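PDB 4ZOH: putative oxidoreductase molybdopterin-binding subunit from Sulfolobus tokodaii, which probably catalyses a molybdenum-dependent oxidation, serving as the subunit that holds the pterin cytosine dinucleotide cofactor. Local coordinates for residues A[35-46]-A[72-83]; A[277-287]-A[317-328]. All blocks are in the same frame, centred on the assembly; numbering follows the deposited sequence.

Interaction 1 (A[35-46]-A[72-83]); sequences AFVRSKYPHARI and ETTYVGQPIAIV
His43 and Glu72 reach each other through matching first torsions: each swings its CG opposite the backbone N (chi1 -160° and -165°), and the glutamate then runs on extended. Imidazole and carboxylate cross obliquely, their planes 31° apart, and His43 NE2 donates to the anti side of Glu72 OE2 at 2.5 Å. The acceptor lies close to the ring plane. His43 ND1 is hydrogen-bonded to Asp106 O, and Ser123 N also bonds Glu72 OE2, so ring and carboxylate are both held in their rotation.

Both segments belong to the a/b hammerhead domain, and they pair twice, both times antiparallel: 44-46 with 72-73 in a small three-stranded sheet, 35-38 with 79-83 in a larger mixed one. The second pairing contains a classic beta bulge, in which Ile80 and Ala81 both face Val37. Val37 O takes Ile80 N at 2.8 Å and, weakly, Ala81 N at 3.4 Å.

Phe36 and Ile82 lie side by side, with Ile82 CG2 over one ring face, 4.2 Å from the centroid. Helix 223-235 packs against both. At the bend, Ser39 bonds a type II turn, Tyr75 to Gln78, through its own N to Gln78 O (2.7 Å) and its O to Gly77 N (3.0 Å). Arg38 NH1 meets Gly77 O in the guanidinium plane at 3.0 Å, while salt bridges to Glu247 and Glu224 take NE and NH2. Within 72-83, Gln78 OE1 accepts from both Thr73 OG1 and Thr74 N.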
loop_
_atom_site.group_PDB
_atom_site.type_symbol
_atom_site.label_atom_id
_atom_site.label_comp_id
_atom_site.label_asym_id
_atom_site.label_seq_id
_atom_site.Cartn_x
_atom_site.Cartn_y
_atom_site.Cartn_z
ATOM N N ALA A 35 -17.244 11.104 0.368
ATOM C CA ALA A 35 -17.401 12.553 0.522
ATOM C C ALA A 35 -18.554 12.807 1.490
ATOM O O ALA A 35 -19.480 11.974 1.585
ATOM C CB ALA A 35 -17.628 13.207 -0.850
ATOM N N PHE A 36 -18.505 13.941 2.199
ATOM C CA PHE A 36 -19.564 14.332 3.093
ATOM C C PHE A 36 -20.447 15.433 2.518
ATOM O O PHE A 36 -19.942 16.390 1.937
ATOM C CB PHE A 36 -19.016 14.711 4.467
ATOM C CG PHE A 36 -18.345 13.580 5.156
ATOM C CD1 PHE A 36 -18.973 12.932 6.261
ATOM C CD2 PHE A 36 -17.071 13.124 4.716
ATOM C CE1 PHE A 36 -18.376 11.870 6.914
ATOM C CE2 PHE A 36 -16.468 12.046 5.390
ATOM C CZ PHE A 36 -17.114 11.411 6.470
ATOM N N VAL A 37 -21.774 15.260 2.646
ATOM C CA VAL A 37 -22.764 16.331 2.417
ATOM C C VAL A 37 -22.729 17.172 3.678
ATOM O O VAL A 37 -22.680 16.626 4.797
ATOM C CB VAL A 37 -24.216 15.776 2.183
ATOM C CG1 VAL A 37 -25.221 16.909 1.864
ATOM C CG2 VAL A 37 -24.226 14.735 1.053
ATOM N N ARG A 38 -22.690 18.489 3.504
ATOM C CA ARG A 38 -22.582 19.434 4.676
ATOM C C ARG A 38 -23.767 20.413 4.766
ATOM O O ARG A 38 -24.400 20.715 3.720
ATOM C CB ARG A 38 -21.279 20.244 4.558
ATOM C CG ARG A 38 -20.058 19.351 4.823
ATOM C CD ARG A 38 -18.772 20.059 4.353
ATOM N NE ARG A 38 -17.657 19.133 4.325
ATOM C CZ ARG A 38 -17.000 18.663 5.356
ATOM N NH1 ARG A 38 -17.265 19.038 6.587
ATOM N NH2 ARG A 38 -15.980 17.817 5.133
ATOM N N SER A 39 -24.083 20.859 5.989
ATOM C CA SER A 39 -25.212 21.786 6.192
ATOM C C SER A 39 -24.992 23.049 5.383
ATOM O O SER A 39 -23.871 23.664 5.415
ATOM C CB SER A 39 -25.413 22.133 7.649
ATOM O OG SER A 39 -26.597 22.910 7.758
ATOM N N LYS A 40 -26.013 23.434 4.624
ATOM C CA LYS A 40 -25.975 24.774 4.036
ATOM C C LYS A 40 -26.593 25.821 4.967
ATOM O O LYS A 40 -26.596 26.990 4.650
ATOM C CB LYS A 40 -26.580 24.811 2.652
ATOM C CG LYS A 40 -28.075 24.577 2.701
ATOM C CD LYS A 40 -28.762 25.310 1.547
ATOM C CE LYS A 40 -29.420 24.362 0.573
ATOM N NZ LYS A 40 -29.690 25.042 -0.742
ATOM N N TYR A 41 -27.043 25.424 6.156
ATOM C CA TYR A 41 -27.637 26.380 7.116
ATOM C C TYR A 41 -26.957 26.374 8.464
ATOM O O TYR A 41 -26.420 25.336 8.884
ATOM C CB TYR A 41 -29.136 26.066 7.322
ATOM C CG TYR A 41 -29.978 26.349 6.090
ATOM C CD1 TYR A 41 -30.180 27.666 5.639
ATOM C CD2 TYR A 41 -30.618 25.296 5.377
ATOM C CE1 TYR A 41 -30.968 27.914 4.515
ATOM C CE2 TYR A 41 -31.407 25.545 4.249
ATOM C CZ TYR A 41 -31.591 26.848 3.844
ATOM O OH TYR A 41 -32.342 27.132 2.736
ATOM N N PRO A 42 -26.953 27.544 9.153
ATOM C CA PRO A 42 -26.343 27.626 10.481
ATOM C C PRO A 42 -27.038 26.819 11.561
ATOM O O PRO A 42 -26.383 26.354 12.540
ATOM C CB PRO A 42 -26.400 29.137 10.813
ATOM C CG PRO A 42 -27.328 29.734 9.790
ATOM C CD PRO A 42 -27.279 28.874 8.581
ATOM N N HIS A 43 -28.357 26.681 11.434
ATOM C CA HIS A 43 -29.175 25.959 12.450
ATOM C C HIS A 43 -30.478 25.484 11.826
ATOM O O HIS A 43 -31.265 26.277 11.306
ATOM C CB HIS A 43 -29.486 26.804 13.680
ATOM C CG HIS A 43 -29.880 26.004 14.895
ATOM N ND1 HIS A 43 -30.401 26.581 16.047
ATOM C CD2 HIS A 43 -29.841 24.673 15.131
ATOM C CE1 HIS A 43 -30.603 25.646 16.960
ATOM N NE2 HIS A 43 -30.272 24.474 16.426
ATOM N N ALA A 44 -30.659 24.164 11.804
ATOM C CA ALA A 44 -31.779 23.541 11.079
ATOM C C ALA A 44 -32.047 22.163 11.602
ATOM O O ALA A 44 -31.118 21.449 12.082
ATOM C CB ALA A 44 -31.572 23.494 9.575
ATOM N N ARG A 45 -33.333 21.800 11.532
ATOM C CA ARG A 45 -33.691 20.381 11.623
ATOM C C ARG A 45 -33.517 19.775 10.277
ATOM O O ARG A 45 -33.719 20.446 9.262
ATOM C CB ARG A 45 -35.089 20.134 12.228
ATOM C CG ARG A 45 -34.920 20.198 13.726
ATOM C CD ARG A 45 -36.125 19.684 14.470
ATOM N NE ARG A 45 -35.999 20.037 15.878
ATOM C CZ ARG A 45 -36.429 21.179 16.424
ATOM N NH1 ARG A 45 -37.039 22.146 15.693
ATOM N NH2 ARG A 45 -36.227 21.346 17.735
ATOM N N ILE A 46 -33.068 18.523 10.277
ATOM C CA ILE A 46 -32.768 17.832 9.017
ATOM C C ILE A 46 -33.400 16.436 8.875
ATOM O O ILE A 46 -33.464 15.684 9.850
ATOM C CB ILE A 46 -31.215 17.702 8.795
ATOM C CG1 ILE A 46 -30.511 17.244 10.076
ATOM C CG2 ILE A 46 -30.626 19.016 8.213
ATOM C CD1 ILE A 46 -29.277 16.369 9.815
ATOM N N GLU A 72 -30.536 17.422 13.942
ATOM C CA GLU A 72 -30.322 18.851 14.068
ATOM C C GLU A 72 -28.859 19.243 13.770
ATOM O O GLU A 72 -27.927 18.815 14.491
ATOM C CB GLU A 72 -30.740 19.307 15.470
ATOM C CG GLU A 72 -30.911 20.841 15.645
ATOM C CD GLU A 72 -31.247 21.198 17.104
ATOM O OE1 GLU A 72 -31.862 20.350 17.803
ATOM O OE2 GLU A 72 -30.865 22.302 17.583
ATOM N N THR A 73 -28.701 20.056 12.726
ATOM C CA THR A 73 -27.416 20.610 12.362
ATOM C C THR A 73 -27.209 22.011 12.958
ATOM O O THR A 73 -28.116 22.850 12.846
ATOM C CB THR A 73 -27.204 20.637 10.842
ATOM O OG1 THR A 73 -25.888 21.169 10.583
ATOM C CG2 THR A 73 -28.239 21.461 10.131
ATOM N N THR A 74 -26.005 22.243 13.516
ATOM C CA THR A 74 -25.616 23.439 14.222
ATOM C C THR A 74 -24.565 24.404 13.615
ATOM O O THR A 74 -24.149 25.343 14.328
ATOM C CB THR A 74 -25.179 23.108 15.624
ATOM O OG1 THR A 74 -24.215 22.050 15.576
ATOM C CG2 THR A 74 -26.393 22.649 16.487
ATOM N N TYR A 75 -24.165 24.216 12.340
ATOM C CA TYR A 75 -23.246 25.150 11.638
ATOM C C TYR A 75 -23.191 24.816 10.188
ATOM O O TYR A 75 -23.224 23.624 9.831
ATOM C CB TYR A 75 -21.807 25.152 12.266
ATOM C CG TYR A 75 -21.053 23.843 12.330
ATOM C CD1 TYR A 75 -20.067 23.530 11.371
ATOM C CD2 TYR A 75 -21.328 22.882 13.316
ATOM C CE1 TYR A 75 -19.360 22.340 11.423
ATOM C CE2 TYR A 75 -20.630 21.686 13.369
ATOM C CZ TYR A 75 -19.616 21.427 12.405
ATOM O OH TYR A 75 -18.880 20.243 12.454
ATOM N N VAL A 76 -23.164 25.835 9.339
ATOM C CA VAL A 76 -22.774 25.667 7.938
ATOM C C VAL A 76 -21.413 24.923 7.908
ATOM O O VAL A 76 -20.484 25.241 8.711
ATOM C CB VAL A 76 -22.680 26.993 7.247
ATOM C CG1 VAL A 76 -22.408 26.863 5.731
ATOM C CG2 VAL A 76 -23.981 27.743 7.501
ATOM N N GLY A 77 -21.370 23.859 7.096
ATOM C CA GLY A 77 -20.186 23.007 6.964
ATOM C C GLY A 77 -20.271 21.723 7.779
ATOM O O GLY A 77 -19.372 20.854 7.646
ATOM N N GLN A 78 -21.292 21.598 8.652
ATOM C CA GLN A 78 -21.411 20.361 9.421
ATOM C C GLN A 78 -21.764 19.191 8.500
ATOM O O GLN A 78 -22.615 19.330 7.628
ATOM C CB GLN A 78 -22.391 20.438 10.569
ATOM C CG GLN A 78 -22.223 19.280 11.595
ATOM C CD GLN A 78 -23.276 19.403 12.678
ATOM O OE1 GLN A 78 -24.242 20.105 12.459
ATOM N NE2 GLN A 78 -23.066 18.803 13.852
ATOM N N PRO A 79 -21.057 18.063 8.658
ATOM C CA PRO A 79 -21.511 16.855 7.942
ATOM C C PRO A 79 -22.934 16.368 8.380
ATOM O O PRO A 79 -23.241 16.193 9.610
ATOM C CB PRO A 79 -20.437 15.796 8.303
ATOM C CG PRO A 79 -19.293 16.538 8.887
ATOM C CD PRO A 79 -19.867 17.802 9.513
ATOM N N ILE A 80 -23.763 16.185 7.370
ATOM C CA ILE A 80 -25.143 15.725 7.571
ATOM C C ILE A 80 -25.459 14.414 6.834
ATOM O O ILE A 80 -26.476 13.757 7.118
ATOM C CB ILE A 80 -26.175 16.864 7.256
ATOM C CG1 ILE A 80 -26.033 17.360 5.826
ATOM C CG2 ILE A 80 -25.971 17.961 8.287
ATOM C CD1 ILE A 80 -27.153 18.299 5.362
ATOM N N ALA A 81 -24.563 14.016 5.931
ATOM C CA ALA A 81 -24.711 12.785 5.151
ATOM C C ALA A 81 -23.339 12.372 4.606
ATOM O O ALA A 81 -22.431 13.239 4.478
ATOM C CB ALA A 81 -25.671 13.028 3.977
ATOM N N ILE A 82 -23.201 11.091 4.249
ATOM C CA ILE A 82 -21.926 10.535 3.720
ATOM C C ILE A 82 -22.243 9.791 2.427
ATOM O O ILE A 82 -23.143 8.934 2.436
ATOM C CB ILE A 82 -21.235 9.547 4.668
ATOM C CG1 ILE A 82 -21.176 10.035 6.103
ATOM C CG2 ILE A 82 -19.843 9.231 4.132
ATOM C CD1 ILE A 82 -22.206 9.437 7.023
ATOM N N VAL A 83 -21.568 10.134 1.317
ATOM C CA VAL A 83 -21.748 9.388 0.133
ATOM C C VAL A 83 -20.495 8.546 -0.113
ATOM O O VAL A 83 -19.355 8.968 0.279
ATOM C CB VAL A 83 -22.108 10.217 -1.084
ATOM C CG1 VAL A 83 -23.320 11.162 -0.783
ATOM C CG2 VAL A 83 -20.938 10.997 -1.672
#

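Interaction 2 (A[277-287]-A[317-328]); sequences GTLIANLGAPY and DAYAVHTNITPT
His322 lies across the turn at Gly284 to Pro286. Its CB sits 3.4 Å from Gly284 O; further out, ND1 donates to that same oxygen at 3.0 Å, with the acceptor in the ring plane. CE1 touches Pro286 CA at 3.5 Å, and Pro286 CB lies over one ring face, 4.0 Å from NE2. The imidazole is thus pinned at one edge by a carbonyl and takes a CH-pi contact from the proline over one face.

Asn282 binds both segments close by. With CG opposite the backbone N (chi1 -171°), its OD1 receives Gly284 N, closing an Asx turn, and also Thr323 OG1 at 2.8 Å, on a lone pair in the amide plane. Its backbone O is met by Thr328 OG1 at 2.5 Å, and Arg159 bonds that hydroxyl too. A water donates to Leu283 O and Thr328 O, tying the loops further, while Ala285 N bonds Ile325 O at 2.6 Å.

Before the loops, 277-282 and 317-321 run parallel, 13° apart, as the two strands of a beta-alpha-beta crossover in the molybdopterin cofactor-binding domain. The connecting helix 288-304 packs on the face carrying Leu279 and Ala281; helix 111-114 meets Ile280 and Val321 on the other. Strand 254-266 flanks 272-282, and strand 129-138 flanks 313-321.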
loop_
_atom_site.group_PDB
_atom_site.type_symbol
_atom_site.label_atom_id
_atom_site.label_comp_id
_atom_site.label_asym_id
_atom_site.label_seq_id
_atom_site.Cartn_x
_atom_site.Cartn_y
_atom_site.Cartn_z
ATOM N N GLY A 277 -11.532 42.926 33.658
ATOM C CA GLY A 277 -12.589 42.977 32.662
ATOM C C GLY A 277 -13.115 41.590 32.264
ATOM O O GLY A 277 -13.077 40.637 33.044
ATOM N N THR A 278 -13.629 41.518 31.051
ATOM C CA THR A 278 -14.398 40.398 30.630
ATOM C C THR A 278 -13.736 39.845 29.334
ATOM O O THR A 278 -13.583 40.581 28.330
ATOM C CB THR A 278 -15.831 40.874 30.348
ATOM O OG1 THR A 278 -16.355 41.440 31.561
ATOM C CG2 THR A 278 -16.706 39.742 29.895
ATOM N N LEU A 279 -13.360 38.566 29.375
ATOM C CA LEU A 279 -12.877 37.839 28.154
ATOM C C LEU A 279 -13.984 37.025 27.537
ATOM O O LEU A 279 -14.503 36.082 28.192
ATOM C CB LEU A 279 -11.666 36.932 28.531
ATOM C CG LEU A 279 -11.098 36.088 27.370
ATOM C CD1 LEU A 279 -10.342 36.978 26.365
ATOM C CD2 LEU A 279 -10.253 34.930 27.882
ATOM N N ILE A 280 -14.370 37.321 26.298
ATOM C CA ILE A 280 -15.326 36.440 25.631
ATOM C C ILE A 280 -14.732 35.575 24.461
ATOM O O ILE A 280 -14.365 36.129 23.371
ATOM C CB ILE A 280 -16.536 37.220 25.099
ATOM C CG1 ILE A 280 -17.369 37.794 26.268
ATOM C CG2 ILE A 280 -17.456 36.279 24.336
ATOM C CD1 ILE A 280 -18.295 38.917 25.824
ATOM N N ALA A 281 -14.730 34.244 24.627
ATOM C CA ALA A 281 -14.167 33.312 23.611
ATOM C C ALA A 281 -15.254 32.568 22.864
ATOM O O ALA A 281 -16.241 32.143 23.467
ATOM C CB ALA A 281 -13.201 32.354 24.265
ATOM N N ASN A 282 -15.159 32.538 21.530
ATOM C CA ASN A 282 -16.148 31.913 20.687
ATOM C C ASN A 282 -15.780 30.425 20.365
ATOM O O ASN A 282 -14.859 30.158 19.573
ATOM C CB ASN A 282 -16.336 32.748 19.431
ATOM C CG ASN A 282 -17.496 32.277 18.598
ATOM O OD1 ASN A 282 -17.918 31.166 18.757
ATOM N ND2 ASN A 282 -17.950 33.088 17.656
ATOM N N LEU A 283 -16.436 29.477 21.033
ATOM C CA LEU A 283 -16.237 28.053 20.720
ATOM C C LEU A 283 -16.858 27.541 19.458
ATOM O O LEU A 283 -16.550 26.402 19.043
ATOM C CB LEU A 283 -16.707 27.187 21.840
ATOM C CG LEU A 283 -16.015 27.375 23.166
ATOM C CD1 LEU A 283 -16.563 26.391 24.184
ATOM C CD2 LEU A 283 -14.491 27.282 23.107
ATOM N N GLY A 284 -17.712 28.349 18.825
ATOM C CA GLY A 284 -18.564 27.873 17.716
ATOM C C GLY A 284 -19.427 26.669 18.218
ATOM O O GLY A 284 -19.687 26.565 19.396
ATOM N N ALA A 285 -19.838 25.756 17.334
ATOM C CA ALA A 285 -20.875 24.707 17.664
ATOM C C ALA A 285 -20.437 23.656 18.673
ATOM O O ALA A 285 -19.223 23.435 18.891
ATOM C CB ALA A 285 -21.435 24.061 16.388
ATOM N N PRO A 286 -21.407 23.055 19.399
ATOM C CA PRO A 286 -20.923 22.102 20.391
ATOM C C PRO A 286 -20.422 20.759 19.749
ATOM O O PRO A 286 -21.173 19.855 19.648
ATOM C CB PRO A 286 -22.155 21.847 21.293
ATOM C CG PRO A 286 -23.336 22.351 20.495
ATOM C CD PRO A 286 -22.872 23.253 19.419
ATOM N N TYR A 287 -19.166 20.640 19.351
ATOM C CA TYR A 287 -18.615 19.357 18.992
ATOM C C TYR A 287 -17.714 19.041 20.144
ATOM O O TYR A 287 -16.799 19.800 20.414
ATOM C CB TYR A 287 -17.916 19.421 17.617
ATOM C CG TYR A 287 -17.093 18.171 17.243
ATOM C CD1 TYR A 287 -17.672 16.891 17.297
ATOM C CD2 TYR A 287 -15.752 18.291 16.762
ATOM C CE1 TYR A 287 -16.962 15.758 16.910
ATOM C CE2 TYR A 287 -15.015 17.165 16.397
ATOM C CZ TYR A 287 -15.631 15.895 16.462
ATOM O OH TYR A 287 -14.995 14.744 16.116
ATOM N N ASP A 317 -13.187 38.156 33.964
ATOM C CA ASP A 317 -14.369 37.350 33.954
ATOM C C ASP A 317 -14.303 36.621 32.601
ATOM O O ASP A 317 -14.469 37.261 31.548
ATOM C CB ASP A 317 -15.630 38.255 34.099
ATOM C CG ASP A 317 -16.963 37.435 34.236
ATOM O OD1 ASP A 317 -16.925 36.331 34.782
ATOM O OD2 ASP A 317 -18.045 37.924 33.821
ATOM N N ALA A 318 -13.981 35.311 32.631
ATOM C CA ALA A 318 -13.838 34.481 31.358
ATOM C C ALA A 318 -15.078 33.675 30.912
ATOM O O ALA A 318 -15.567 32.825 31.653
ATOM C CB ALA A 318 -12.615 33.558 31.448
ATOM N N TYR A 319 -15.555 33.952 29.715
ATOM C CA TYR A 319 -16.576 33.169 29.026
ATOM C C TYR A 319 -16.063 32.383 27.788
ATOM O O TYR A 319 -15.327 32.945 26.958
ATOM C CB TYR A 319 -17.665 34.089 28.493
ATOM C CG TYR A 319 -18.507 34.725 29.551
ATOM C CD1 TYR A 319 -18.057 35.921 30.188
ATOM C CD2 TYR A 319 -19.757 34.167 29.937
ATOM C CE1 TYR A 319 -18.807 36.529 31.170
ATOM C CE2 TYR A 319 -20.544 34.794 30.932
ATOM C CZ TYR A 319 -20.048 35.959 31.535
ATOM O OH TYR A 319 -20.720 36.633 32.484
ATOM N N ALA A 320 -16.456 31.100 27.679
ATOM C CA ALA A 320 -16.343 30.350 26.445
ATOM C C ALA A 320 -17.767 29.987 26.040
ATOM O O ALA A 320 -18.449 29.206 26.713
ATOM C CB ALA A 320 -15.428 29.114 26.638
ATOM N N VAL A 321 -18.191 30.502 24.904
ATOM C CA VAL A 321 -19.552 30.456 24.500
ATOM C C VAL A 321 -19.700 29.785 23.163
ATOM O O VAL A 321 -18.941 30.141 22.290
ATOM C CB VAL A 321 -20.094 31.902 24.302
ATOM C CG1 VAL A 321 -21.631 31.922 24.386
ATOM C CG2 VAL A 321 -19.572 32.802 25.403
ATOM N N HIS A 322 -20.742 28.937 22.960
ATOM C CA HIS A 322 -21.108 28.405 21.609
ATOM C C HIS A 322 -21.746 29.421 20.717
ATOM O O HIS A 322 -22.424 30.325 21.212
ATOM C CB HIS A 322 -22.106 27.234 21.749
ATOM C CG HIS A 322 -21.548 26.090 22.519
ATOM N ND1 HIS A 322 -20.486 25.344 22.048
ATOM C CD2 HIS A 322 -21.840 25.606 23.743
ATOM C CE1 HIS A 322 -20.186 24.406 22.937
ATOM N NE2 HIS A 322 -20.999 24.530 23.971
ATOM N N THR A 323 -21.565 29.272 19.409
ATOM C CA THR A 323 -22.336 30.020 18.447
ATOM C C THR A 323 -22.557 29.028 17.291
ATOM O O THR A 323 -21.876 28.014 17.222
ATOM C CB THR A 323 -21.595 31.351 17.938
ATOM O OG1 THR A 323 -20.348 31.021 17.280
ATOM C CG2 THR A 323 -21.298 32.326 19.082
ATOM N N ASN A 324 -23.428 29.362 16.341
ATOM C CA ASN A 324 -23.730 28.508 15.188
ATOM C C ASN A 324 -22.705 28.551 14.073
ATOM O O ASN A 324 -23.073 28.830 12.921
ATOM C CB ASN A 324 -25.142 28.781 14.640
ATOM C CG ASN A 324 -26.221 28.336 15.612
ATOM O OD1 ASN A 324 -26.801 29.166 16.309
ATOM N ND2 ASN A 324 -26.443 26.996 15.710
ATOM N N ILE A 325 -21.422 28.264 14.422
ATOM C CA ILE A 325 -20.350 28.179 13.415
ATOM C C ILE A 325 -19.473 27.009 13.713
ATOM O O ILE A 325 -19.504 26.357 14.849
ATOM C CB ILE A 325 -19.492 29.492 13.320
ATOM C CG1 ILE A 325 -18.725 29.714 14.633
ATOM C CG2 ILE A 325 -20.353 30.682 12.937
ATOM C CD1 ILE A 325 -17.852 30.960 14.615
ATOM N N THR A 326 -18.683 26.717 12.698
ATOM C CA THR A 326 -17.671 25.671 12.781
ATOM C C THR A 326 -17.063 25.605 14.195
ATOM O O THR A 326 -16.534 26.611 14.695
ATOM C CB THR A 326 -16.520 25.994 11.766
ATOM O OG1 THR A 326 -17.096 26.291 10.505
ATOM C CG2 THR A 326 -15.665 24.805 11.638
ATOM N N PRO A 327 -17.066 24.435 14.851
ATOM C CA PRO A 327 -16.404 24.487 16.148
ATOM C C PRO A 327 -14.906 24.958 16.117
ATOM O O PRO A 327 -14.141 24.515 15.263
ATOM C CB PRO A 327 -16.462 23.012 16.603
ATOM C CG PRO A 327 -17.619 22.435 15.849
ATOM C CD PRO A 327 -17.430 23.055 14.507
ATOM N N THR A 328 -14.490 25.724 17.115
ATOM C CA THR A 328 -13.189 26.366 17.186
ATOM C C THR A 328 -12.190 25.328 17.721
ATOM O O THR A 328 -12.554 24.514 18.557
ATOM C CB THR A 328 -13.276 27.571 18.170
ATOM O OG1 THR A 328 -14.419 28.384 17.810
ATOM C CG2 THR A 328 -11.900 28.435 18.126
HETATM O O HOH W 1 -14.834 24.686 20.140
#

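Both interactions are largely buried, but interaction 1 lies farther out, its centre about 27 Å from the chain centre against about 19 Å for interaction 2. They share no strand, yet they touch: Asn324 ND2 probably bonds Thr74 O, and Tyr75 packs on Ala285 and Ile325, so the loops of the hammerhead domain and the cofactor-binding domain meet there. Interaction 1 joins antiparallel partners in two sheets and uses a His-carboxylate bond and an arginine whose salt bridges lie outside the contact. Interaction 2 pairs parallel strands within one sheet, and its loops are held by amide, hydroxyl and carbonyl groups and one imidazole; the Thr328 side chain is about 13 Å from the molybdenum atom.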